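Local atomic coordinates of putative cytochrome P450 120 (Synechocystis sp., PDB entry 2VE3), a protein that is a cytochrome P450 that binds heme and retinoic acid and probably acts as a monooxygenase. Residues 406-409 / 410-414. Numbering follows the deposited sequence.
Sequences TRLI and QQFDW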
ATOM      1  N   THR A 406       2.480  16.440   9.399  1.00 21.74           N
ATOM      2  CA  THR A 406       2.340  17.832   9.801  1.00 22.44           C
ATOM      3  C   THR A 406       1.953  17.962  11.267  1.00 22.78           C
ATOM      4  O   THR A 406       2.629  18.636  12.028  1.00 23.33           O
ATOM      5  CB  THR A 406       1.342  18.595   8.870  1.00 22.48           C
ATOM      6  OG1 THR A 406       1.903  18.715   7.557  1.00 20.45           O
ATOM      7  CG2 THR A 406       1.035  19.992   9.407  1.00 22.92           C
ATOM      8  N   ARG A 407       0.872  17.307  11.666  1.00 23.61           N
ATOM      9  CA  ARG A 407       0.424  17.364  13.063  1.00 24.04           C
ATOM     10  C   ARG A 407       1.401  16.768  14.066  1.00 24.58           C
ATOM     11  O   ARG A 407       1.491  17.244  15.201  1.00 25.20           O
ATOM     12  CB  ARG A 407      -0.944  16.719  13.224  1.00 23.84           C
ATOM     13  CG  ARG A 407      -2.062  17.487  12.571  1.00 22.85           C
ATOM     14  CD  ARG A 407      -2.153  18.903  13.096  1.00 24.69           C
ATOM     15  NE  ARG A 407      -3.474  19.454  12.834  1.00 25.98           N
ATOM     16  CZ  ARG A 407      -3.811  20.735  12.949  1.00 26.89           C
ATOM     17  NH1 ARG A 407      -2.905  21.638  13.307  1.00 26.71           N
ATOM     18  NH2 ARG A 407      -5.064  21.107  12.680  1.00 25.70           N
ATOM     19  N   LEU A 408       2.121  15.724  13.657  1.00 24.85           N
ATOM     20  CA  LEU A 408       3.082  15.078  14.538  1.00 24.97           C
ATOM     21  C   LEU A 408       4.304  15.965  14.770  1.00 25.45           C
ATOM     22  O   LEU A 408       4.739  16.136  15.907  1.00 24.98           O
ATOM     23  CB  LEU A 408       3.506  13.710  13.992  1.00 24.72           C
ATOM     24  CG  LEU A 408       4.626  12.991  14.765  1.00 24.72           C
ATOM     25  CD1 LEU A 408       4.227  12.650  16.193  1.00 22.86           C
ATOM     26  CD2 LEU A 408       5.112  11.746  14.018  1.00 23.63           C
ATOM     27  N   ILE A 409       4.845  16.531  13.697  1.00 26.13           N
ATOM     28  CA  ILE A 409       6.034  17.371  13.816  1.00 26.97           C
ATOM     29  C   ILE A 409       5.748  18.725  14.492  1.00 27.87           C
ATOM     30  O   ILE A 409       6.567  19.221  15.265  1.00 28.03           O
ATOM     31  CB  ILE A 409       6.796  17.491  12.463  1.00 27.12           C
ATOM     32  CG1 ILE A 409       7.528  16.173  12.189  1.00 26.35           C
ATOM     33  CG2 ILE A 409       7.801  18.659  12.488  1.00 27.77           C
ATOM     34  CD1 ILE A 409       8.234  16.081  10.852  1.00 26.48           C
ATOM     35  N   GLN A 410       4.582  19.316  14.222  1.00 28.84           N
ATOM     36  CA  GLN A 410       4.232  20.595  14.864  1.00 29.47           C
ATOM     37  C   GLN A 410       4.083  20.488  16.389  1.00 29.33           C
ATOM     38  O   GLN A 410       4.401  21.433  17.119  1.00 29.84           O
ATOM     39  CB  GLN A 410       3.012  21.263  14.205  1.00 29.52           C
ATOM     40  CG  GLN A 410       1.658  20.733  14.634  1.00 30.43           C
ATOM     41  CD  GLN A 410       0.503  21.645  14.245  1.00 30.40           C
ATOM     42  OE1 GLN A 410      -0.288  21.315  13.362  1.00 32.03           O
ATOM     43  NE2 GLN A 410       0.395  22.795  14.907  1.00 32.19           N
ATOM     44  N   GLN A 411       3.634  19.332  16.865  1.00 29.32           N
ATOM     45  CA  GLN A 411       3.388  19.129  18.295  1.00 29.20           C
ATOM     46  C   GLN A 411       4.487  18.377  19.056  1.00 28.47           C
ATOM     47  O   GLN A 411       4.673  18.609  20.254  1.00 28.80           O
ATOM     48  CB  GLN A 411       2.063  18.393  18.496  1.00 29.64           C
ATOM     49  CG  GLN A 411       0.863  19.143  17.984  1.00 31.52           C
ATOM     50  CD  GLN A 411      -0.351  18.265  17.929  1.00 35.00           C
ATOM     51  OE1 GLN A 411      -0.781  17.707  18.948  1.00 36.79           O
ATOM     52  NE2 GLN A 411      -0.920  18.124  16.736  1.00 34.09           N
ATOM     53  N   PHE A 412       5.190  17.460  18.390  1.00 27.27           N
ATOM     54  CA  PHE A 412       6.140  16.601  19.106  1.00 26.08           C
ATOM     55  C   PHE A 412       7.497  16.415  18.439  1.00 25.10           C
ATOM     56  O   PHE A 412       7.612  16.395  17.211  1.00 24.56           O
ATOM     57  CB  PHE A 412       5.561  15.199  19.323  1.00 26.52           C
ATOM     58  CG  PHE A 412       4.300  15.160  20.147  1.00 27.59           C
ATOM     59  CD1 PHE A 412       4.362  15.069  21.531  1.00 27.61           C
ATOM     60  CD2 PHE A 412       3.042  15.166  19.523  1.00 27.94           C
ATOM     61  CE1 PHE A 412       3.178  15.006  22.298  1.00 28.70           C
ATOM     62  CE2 PHE A 412       1.864  15.106  20.275  1.00 28.29           C
ATOM     63  CZ  PHE A 412       1.929  15.027  21.662  1.00 27.38           C
ATOM     64  N   ASP A 413       8.519  16.268  19.281  1.00 23.55           N
ATOM     65  CA  ASP A 413       9.705  15.516  18.926  1.00 22.55           C
ATOM     66  C   ASP A 413       9.502  14.112  19.462  1.00 21.94           C
ATOM     67  O   ASP A 413       8.645  13.887  20.327  1.00 21.60           O
ATOM     68  CB  ASP A 413      10.958  16.113  19.558  1.00 22.62           C
ATOM     69  CG  ASP A 413      11.464  17.322  18.806  1.00 23.10           C
ATOM     70  OD1 ASP A 413      11.248  17.397  17.576  1.00 23.14           O
ATOM     71  OD2 ASP A 413      12.084  18.193  19.449  1.00 23.71           O
ATOM     72  N   TRP A 414      10.284  13.169  18.954  1.00 21.04           N
ATOM     73  CA  TRP A 414      10.251  11.814  19.486  1.00 20.57           C
ATOM     74  C   TRP A 414      11.589  11.096  19.421  1.00 20.77           C
ATOM     75  O   TRP A 414      12.474  11.417  18.600  1.00 20.61           O
ATOM     76  CB  TRP A 414       9.117  10.991  18.851  1.00 19.33           C
ATOM     77  CG  TRP A 414       9.257  10.702  17.376  1.00 18.29           C
ATOM     78  CD1 TRP A 414       9.665   9.522  16.812  1.00 14.59           C
ATOM     79  CD2 TRP A 414       8.969  11.588  16.282  1.00 16.23           C
ATOM     80  NE1 TRP A 414       9.646   9.616  15.452  1.00 13.35           N
ATOM     81  CE2 TRP A 414       9.238  10.879  15.094  1.00 16.12           C
ATOM     82  CE3 TRP A 414       8.512  12.913  16.192  1.00 18.11           C
ATOM     83  CZ2 TRP A 414       9.062  11.445  13.822  1.00 16.79           C
ATOM     84  CZ3 TRP A 414       8.336  13.478  14.930  1.00 16.42           C
ATOM     85  CH2 TRP A 414       8.612  12.743  13.764  1.00 17.48           C
TER
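Arg407 and Gln410, one helical turn apart, run side by side and point the same way, so that NH1 of Arg407 donates to OE1 of Gln410 at 2.6 Å. The acceptor sits near the guanidinium plane, at its edge, while the amide is turned 31° from that plane. A bend at chi2 (-57°) brings the guanidinium beside the amide, and Gln410 reaches back with CG between its backbone N and carbonyl carbon (chi1 81°), a glutamine being long enough to bring a neutral acceptor to the charge. With an alanine in place of Gln410, OE1 is gone and the guanidinium would probably be freer to turn. NH2 of Arg407 is salt-bridged to Asp125.

Leu408, in the last turn of the helix, meets Trp414 of the following strand at about a right angle. Its branched end lays methyl CD2 over one face of the indole, 3.8 Å from the centroid of the six-membered ring, a CH-pi contact. The broad indole also takes Ile409 at its edge, CG1 lying 3.9 Å from CH2 of Trp414. The indole NH is spent on the carbonyl of Cys267.

The helix closes with the bond from Phe412 N to Leu408 O, 2.8 Å; Phe412 then leaves helical angles and begins a strand. Helix 394-411, which follows the probable heme-ligand Cys391, corresponds to the P450 L helix; this end, away from the heme, passes directly into strand 412-416, paired with 437-442. Leu408 and Gln411 pack on Leu132 of helix 121-137, whereas Ile409 touches Val280 and Gln284 of helix 274-285.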